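Local coordinates for EH1AB1 (Metagenome, PDB 6I8F), which probably hydrolyses esters, as a metagenomic ester hydrolase of the alpha/beta-hydrolase fold, at residues Leu17-Leu26 with Ser304-Gly312; Pro62-Gly70 with Arg80-Gly88. All coordinates share one frame; numbering follows the deposited sequence.

In the fold
Both contacts lie at the periphery of the alpha/beta-hydrolase fold, their centres about 27 Å apart and their nearest atoms about 8 Å apart, so they do not touch. Along the chain the order is 17-26, 62-70, 80-88, 304-312: contact 1 brings together segments 278 residues apart, and both strands of contact 2 fall within that interval. Contact 2 is the hairpin of strands 66-73 and 78-85, the first of which is one outermost strand of the eight-stranded mixed sheet. Contact 1 instead joins helix 18-32 to the start of helix 310-327, uniting the N-terminal and C-terminal regions of the chain beside strand 298-299.

Contact 1 (Leu17-Leu26 with Ser304-Gly312); sequences LPETRNLLDL and SLTRFLSQG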
# COMPACT_ATOMS: atom_id res chain seq x y z
N LEU A 17 9.19 18.90 0.39
CA LEU A 17 7.98 19.55 -0.06
C LEU A 17 7.89 20.94 0.57
O LEU A 17 8.36 21.16 1.68
CB LEU A 17 6.76 18.71 0.32
CG LEU A 17 6.62 17.36 -0.38
CD1 LEU A 17 5.56 16.51 0.32
CD2 LEU A 17 6.28 17.55 -1.85
N PRO A 18 7.23 21.90 -0.11
CA PRO A 18 6.98 23.22 0.47
C PRO A 18 6.46 23.20 1.92
O PRO A 18 7.03 23.89 2.77
CB PRO A 18 5.94 23.83 -0.48
CG PRO A 18 6.25 23.19 -1.82
CD PRO A 18 6.71 21.78 -1.48
N GLU A 19 5.41 22.41 2.19
CA GLU A 19 4.80 22.38 3.55
C GLU A 19 5.84 21.90 4.58
O GLU A 19 5.85 22.34 5.72
CB GLU A 19 3.53 21.52 3.58
CG GLU A 19 3.74 20.03 3.33
CD GLU A 19 2.50 19.17 3.52
OE1 GLU A 19 1.39 19.75 3.51
OE2 GLU A 19 2.64 17.93 3.74
N THR A 20 6.72 20.98 4.16
CA THR A 20 7.76 20.46 5.03
C THR A 20 8.77 21.57 5.36
O THR A 20 9.06 21.82 6.53
CB THR A 20 8.46 19.24 4.40
OG1 THR A 20 7.47 18.33 3.90
CG2 THR A 20 9.35 18.54 5.39
N ARG A 21 9.32 22.19 4.32
CA ARG A 21 10.23 23.35 4.44
C ARG A 21 9.60 24.41 5.36
O ARG A 21 10.26 24.91 6.27
CB ARG A 21 10.54 23.93 3.06
CG ARG A 21 12.02 23.99 2.73
CD ARG A 21 12.32 24.26 1.27
NE ARG A 21 11.68 23.32 0.34
CZ ARG A 21 10.88 23.68 -0.66
NH1 ARG A 21 10.60 24.95 -0.87
NH2 ARG A 21 10.38 22.76 -1.46
N ASN A 22 8.33 24.74 5.11
CA ASN A 22 7.60 25.74 5.90
C ASN A 22 7.62 25.34 7.37
O ASN A 22 7.89 26.20 8.23
CB ASN A 22 6.18 25.97 5.39
CG ASN A 22 6.14 26.76 4.10
OD1 ASN A 22 7.13 27.37 3.70
ND2 ASN A 22 5.00 26.74 3.42
N LEU A 23 7.35 24.07 7.68
CA LEU A 23 7.34 23.63 9.08
C LEU A 23 8.74 23.74 9.69
O LEU A 23 8.89 24.11 10.85
CB LEU A 23 6.83 22.19 9.21
CG LEU A 23 6.79 21.68 10.65
CD1 LEU A 23 5.86 22.54 11.50
CD2 LEU A 23 6.37 20.22 10.73
N LEU A 24 9.76 23.34 8.92
CA LEU A 24 11.14 23.37 9.42
C LEU A 24 11.57 24.81 9.70
O LEU A 24 12.24 25.07 10.71
CB LEU A 24 12.07 22.68 8.42
CG LEU A 24 11.88 21.18 8.25
CD1 LEU A 24 12.86 20.63 7.23
CD2 LEU A 24 12.02 20.44 9.58
N ASP A 25 11.16 25.75 8.84
CA ASP A 25 11.40 27.19 9.07
C ASP A 25 10.74 27.62 10.38
O ASP A 25 11.33 28.39 11.15
CB ASP A 25 10.90 28.04 7.90
CG ASP A 25 11.72 27.90 6.63
OD1 ASP A 25 12.85 27.41 6.71
OD2 ASP A 25 11.20 28.28 5.57
N LEU A 26 9.52 27.12 10.65
CA LEU A 26 8.80 27.44 11.88
C LEU A 26 9.57 26.96 13.11
O LEU A 26 9.68 27.68 14.10
CB LEU A 26 7.40 26.81 11.88
CG LEU A 26 6.26 27.80 11.67
CD1 LEU A 26 4.92 27.08 11.64
CD2 LEU A 26 6.28 28.88 12.75
N SER A 304 1.33 12.36 12.47
CA SER A 304 0.51 12.98 13.50
C SER A 304 0.69 14.50 13.56
O SER A 304 0.01 15.12 14.34
CB SER A 304 0.75 12.33 14.84
OG SER A 304 2.10 12.50 15.23
N LEU A 305 1.56 15.08 12.72
CA LEU A 305 1.71 16.55 12.65
C LEU A 305 0.78 17.13 11.58
O LEU A 305 1.18 18.00 10.80
CB LEU A 305 3.17 16.91 12.36
CG LEU A 305 4.13 16.70 13.52
CD1 LEU A 305 5.57 16.69 13.03
CD2 LEU A 305 3.93 17.78 14.58
N THR A 306 -0.48 16.69 11.61
CA THR A 306 -1.37 16.87 10.49
C THR A 306 -2.02 18.26 10.49
O THR A 306 -2.76 18.57 9.57
CB THR A 306 -2.37 15.71 10.46
OG1 THR A 306 -2.93 15.54 11.76
CG2 THR A 306 -1.71 14.42 10.01
N ARG A 307 -1.73 19.10 11.49
CA ARG A 307 -2.09 20.52 11.44
C ARG A 307 -1.25 21.23 10.37
O ARG A 307 -1.75 22.09 9.65
CB ARG A 307 -1.85 21.20 12.79
CG ARG A 307 -2.07 22.70 12.75
CD ARG A 307 -1.91 23.28 14.14
NE ARG A 307 -1.90 24.73 14.07
CZ ARG A 307 -1.78 25.53 15.11
NH1 ARG A 307 -1.65 25.02 16.33
NH2 ARG A 307 -1.80 26.85 14.92
N PHE A 308 0.03 20.84 10.28
CA PHE A 308 1.03 21.50 9.47
C PHE A 308 1.29 20.75 8.16
O PHE A 308 1.63 21.40 7.18
CB PHE A 308 2.33 21.62 10.24
CG PHE A 308 2.19 22.43 11.50
CD1 PHE A 308 2.04 23.81 11.43
CD2 PHE A 308 2.15 21.82 12.74
CE1 PHE A 308 1.90 24.56 12.59
CE2 PHE A 308 1.98 22.57 13.89
CZ PHE A 308 1.87 23.94 13.81
N LEU A 309 1.20 19.41 8.17
CA LEU A 309 1.60 18.59 7.03
C LEU A 309 0.39 17.78 6.52
O LEU A 309 -0.02 16.77 7.10
CB LEU A 309 2.76 17.67 7.43
CG LEU A 309 4.00 18.37 7.99
CD1 LEU A 309 5.07 17.36 8.38
CD2 LEU A 309 4.56 19.38 7.01
N SER A 310 -0.16 18.25 5.39
CA SER A 310 -1.22 17.57 4.66
C SER A 310 -0.83 16.13 4.28
O SER A 310 -1.71 15.28 4.16
CB SER A 310 -1.55 18.33 3.41
OG SER A 310 -2.27 19.48 3.77
N GLN A 311 0.46 15.91 4.01
CA GLN A 311 0.94 14.59 3.62
C GLN A 311 0.56 13.60 4.73
O GLN A 311 0.27 12.43 4.48
CB GLN A 311 2.45 14.61 3.37
CG GLN A 311 2.85 15.20 2.02
CD GLN A 311 2.38 14.34 0.87
OE1 GLN A 311 2.80 13.20 0.70
NE2 GLN A 311 1.48 14.89 0.07
N GLY A 312 0.55 14.11 5.98
CA GLY A 312 0.19 13.33 7.14
C GLY A 312 -1.23 12.79 7.05
O GLY A 312 -1.50 11.65 7.42
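The first turns of helix 18-32 run past the loop that leads into helix 310-327, with the CA atoms of Glu19 and Leu309 6.1 Å apart and those of Leu23 and Phe308 6.7 Å apart. Glu19 makes the polar part of the contact. Its CG sits between the backbone N and the carbonyl carbon (chi1 66°) and the chain is extended beyond, which carries the carboxylate across to two consecutive amides. Gln311 N donates to Glu19 OE2 at 3.0 Å, on the syn lone pair and fairly straight (163°). Ser310 N reaches Glu19 OE1 at 2.9 Å, also from the syn side but 30° out of the carboxylate plane and more bent. With one bond to each oxygen, the carboxylate is restrained from turning. Because these amides lie where the chain enters helix 310-327, the acid probably also feels the positive end of its dipole.

This pairing brings the N-terminal helix 18-32 against the loop that leads into the C-terminal helix 310-327 of this alpha/beta-hydrolase: Thr20 OG1 bonds to the carbonyl of Gly297, just before strand 298-299, while Leu23 rests on Ile299 of that strand.

Leu23 splits its two methyls between neighbours. CD1 lies over one face of the Phe308 ring, 4.1 Å from its centroid and offset toward the rim, a CH-pi contact; the aliphatic CG of Arg307 covers the opposite face. Leu23 CD2 packs against Leu309 CD1 at 3.9 Å. The other methyl of Leu309, CD2, comes within 3.5 Å of Glu19 O. Nearer the start of the helix, Leu17 CD1 meets Gln311 CG, the two side chains crossing at about a right angle, while Gln311 OE1 accepts a hydrogen bond from Lys289 of the second subunit.

Contact 2 (Pro62-Gly70 with Arg80-Gly88); sequences PEVAEVANG and RFRRYRPLG
Asn69 and Arg82 reach each other through differing first torsions: Asn69 CG is opposite its carbonyl carbon (chi1 -64°), Arg82 CG opposite its backbone N (chi1 175°), and the side chains run side by side. Arg82 NE donates to Asn69 OD1 at 2.8 Å, in the amide plane on a lone pair and at the guanidinium edge, with the two planes well turned from each other. On the same face, Val67 CG1 packs on Arg82 CG at 3.4 Å, and Val67 CG2 touches Tyr84 CD2.

The N-to-C directions of strands 66-70 and 80-85 are 165° apart, an antiparallel hairpin. In the hydrogen-bonded pair of Ala68 and Arg83, Ala68 N donates to Arg83 O at 2.9 Å. In return, Arg83 N donates to Ala68 O at 2.7 Å. On the other face, Phe81 lies against Gly70, whose CA makes a CH-pi contact 4.0 Å from the ring centroid; a CB there would clash with the ring.

Arg82 also forms salt bridges with Glu111 and Asp114, and Tyr84 OH bonds to Asp114. Were Arg82 an alanine, Asn69 OD1 would probably lose this donor, and Glu111 and Asp114 the cation they share. With NE given to the edge strand and the terminal nitrogens to the acids, one guanidinium links the hairpin to helix 114-124 and the loop before it, and the two acids probably hold the positive charge of the guanidinium in place.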
# COMPACT_ATOMS: atom_id res chain seq x y z
N PRO A 62 -11.76 14.82 14.10
CA PRO A 62 -13.03 14.53 13.45
C PRO A 62 -13.96 13.80 14.43
O PRO A 62 -13.50 13.09 15.36
CB PRO A 62 -12.66 13.64 12.27
CG PRO A 62 -11.38 12.96 12.69
CD PRO A 62 -10.70 13.90 13.67
N GLU A 63 -15.27 13.98 14.22
CA GLU A 63 -16.27 13.25 14.99
C GLU A 63 -16.14 11.76 14.65
O GLU A 63 -15.91 11.39 13.50
CB GLU A 63 -17.69 13.76 14.69
CG GLU A 63 -18.00 15.10 15.34
CD GLU A 63 -17.86 15.12 16.86
OE1 GLU A 63 -18.47 14.26 17.53
OE2 GLU A 63 -17.10 15.98 17.37
N VAL A 64 -16.30 10.93 15.68
CA VAL A 64 -16.46 9.49 15.54
C VAL A 64 -17.82 9.11 16.14
O VAL A 64 -18.49 9.96 16.69
CB VAL A 64 -15.29 8.74 16.20
CG1 VAL A 64 -13.97 9.03 15.50
CG2 VAL A 64 -15.19 9.05 17.68
N ALA A 65 -18.21 7.83 16.03
CA ALA A 65 -19.49 7.37 16.56
C ALA A 65 -19.47 7.44 18.09
O ALA A 65 -20.47 7.76 18.72
CB ALA A 65 -19.80 5.97 16.09
N GLU A 66 -18.31 7.12 18.67
CA GLU A 66 -18.20 7.02 20.13
C GLU A 66 -16.72 6.96 20.53
O GLU A 66 -15.90 6.40 19.81
CB GLU A 66 -18.94 5.76 20.57
CG GLU A 66 -19.00 5.53 22.04
CD GLU A 66 -19.36 4.10 22.38
OE1 GLU A 66 -20.57 3.82 22.58
OE2 GLU A 66 -18.43 3.26 22.44
N VAL A 67 -16.41 7.54 21.69
CA VAL A 67 -15.10 7.42 22.30
C VAL A 67 -15.30 6.95 23.74
O VAL A 67 -16.08 7.53 24.47
CB VAL A 67 -14.32 8.75 22.23
CG1 VAL A 67 -12.98 8.65 22.92
CG2 VAL A 67 -14.13 9.20 20.79
N ALA A 68 -14.57 5.88 24.11
CA ALA A 68 -14.69 5.20 25.39
C ALA A 68 -13.32 5.17 26.09
O ALA A 68 -12.31 4.81 25.47
CB ALA A 68 -15.22 3.81 25.17
N ASN A 69 -13.32 5.53 27.38
CA ASN A 69 -12.15 5.51 28.24
C ASN A 69 -12.33 4.44 29.32
O ASN A 69 -13.40 4.32 29.92
CB ASN A 69 -11.88 6.86 28.93
CG ASN A 69 -11.55 7.97 27.96
OD1 ASN A 69 -10.96 7.75 26.91
ND2 ASN A 69 -11.91 9.19 28.31
N GLY A 70 -11.26 3.69 29.56
CA GLY A 70 -11.15 2.78 30.68
C GLY A 70 -9.71 2.38 30.91
O GLY A 70 -8.78 2.95 30.30
N ARG A 80 -4.30 2.31 30.70
CA ARG A 80 -5.47 3.00 30.24
C ARG A 80 -5.57 2.86 28.72
O ARG A 80 -4.56 2.76 28.02
CB ARG A 80 -5.40 4.46 30.70
CG ARG A 80 -5.56 4.63 32.20
CD ARG A 80 -5.31 6.06 32.63
NE ARG A 80 -3.95 6.48 32.30
CZ ARG A 80 -3.47 7.72 32.43
NH1 ARG A 80 -4.25 8.68 32.91
NH2 ARG A 80 -2.23 7.99 32.09
N PHE A 81 -6.80 2.87 28.22
CA PHE A 81 -7.05 2.80 26.79
C PHE A 81 -8.15 3.80 26.43
O PHE A 81 -8.94 4.24 27.29
CB PHE A 81 -7.43 1.38 26.39
CG PHE A 81 -8.66 0.87 27.09
CD1 PHE A 81 -9.92 1.21 26.63
CD2 PHE A 81 -8.56 0.08 28.22
CE1 PHE A 81 -11.06 0.76 27.29
CE2 PHE A 81 -9.70 -0.39 28.87
CZ PHE A 81 -10.95 -0.03 28.41
N ARG A 82 -8.21 4.13 25.14
CA ARG A 82 -9.32 4.88 24.60
C ARG A 82 -9.78 4.18 23.31
O ARG A 82 -8.97 3.91 22.43
CB ARG A 82 -8.92 6.33 24.40
CG ARG A 82 -9.99 7.17 23.71
CD ARG A 82 -9.62 8.62 23.70
NE ARG A 82 -9.50 9.17 25.04
CZ ARG A 82 -8.86 10.30 25.31
NH1 ARG A 82 -8.44 11.08 24.33
NH2 ARG A 82 -8.63 10.64 26.57
N ARG A 83 -11.06 3.83 23.26
CA ARG A 83 -11.65 3.15 22.11
C ARG A 83 -12.38 4.19 21.26
O ARG A 83 -13.09 5.06 21.79
CB ARG A 83 -12.65 2.07 22.52
CG ARG A 83 -12.14 1.14 23.61
CD ARG A 83 -12.92 -0.16 23.64
NE ARG A 83 -14.25 0.01 24.19
CZ ARG A 83 -15.32 -0.67 23.81
NH1 ARG A 83 -15.36 -1.29 22.64
NH2 ARG A 83 -16.37 -0.71 24.61
N TYR A 84 -12.18 4.08 19.94
CA TYR A 84 -12.82 4.92 18.98
C TYR A 84 -13.67 4.05 18.04
O TYR A 84 -13.14 3.15 17.37
CB TYR A 84 -11.78 5.68 18.16
CG TYR A 84 -10.77 6.47 18.94
CD1 TYR A 84 -9.61 5.89 19.43
CD2 TYR A 84 -10.94 7.83 19.14
CE1 TYR A 84 -8.65 6.63 20.10
CE2 TYR A 84 -10.00 8.59 19.82
CZ TYR A 84 -8.84 7.99 20.29
OH TYR A 84 -7.91 8.75 20.95
N ARG A 85 -14.98 4.31 18.01
CA ARG A 85 -15.89 3.62 17.13
C ARG A 85 -16.06 4.46 15.87
O ARG A 85 -16.38 5.64 15.97
CB ARG A 85 -17.22 3.37 17.85
CG ARG A 85 -18.25 2.61 17.03
CD ARG A 85 -19.36 2.04 17.88
NE ARG A 85 -20.14 1.13 17.08
CZ ARG A 85 -19.95 -0.18 16.96
NH1 ARG A 85 -19.20 -0.85 17.83
NH2 ARG A 85 -20.55 -0.81 15.97
N PRO A 86 -15.83 3.89 14.66
CA PRO A 86 -15.93 4.66 13.42
C PRO A 86 -17.36 5.16 13.15
O PRO A 86 -18.33 4.45 13.44
CB PRO A 86 -15.51 3.67 12.32
CG PRO A 86 -15.63 2.29 12.94
CD PRO A 86 -15.51 2.47 14.44
N LEU A 87 -17.48 6.38 12.62
CA LEU A 87 -18.75 6.88 12.11
C LEU A 87 -19.37 5.86 11.16
O LEU A 87 -18.69 5.35 10.27
CB LEU A 87 -18.51 8.17 11.33
CG LEU A 87 -18.43 9.45 12.15
CD1 LEU A 87 -18.32 10.64 11.22
CD2 LEU A 87 -19.64 9.59 13.07
N GLY A 88 -20.66 5.59 11.37
CA GLY A 88 -21.51 4.90 10.40
C GLY A 88 -21.52 3.39 10.57
O GLY A 88 -22.36 2.73 9.95
O HOH W 1 -15.94 3.29 21.52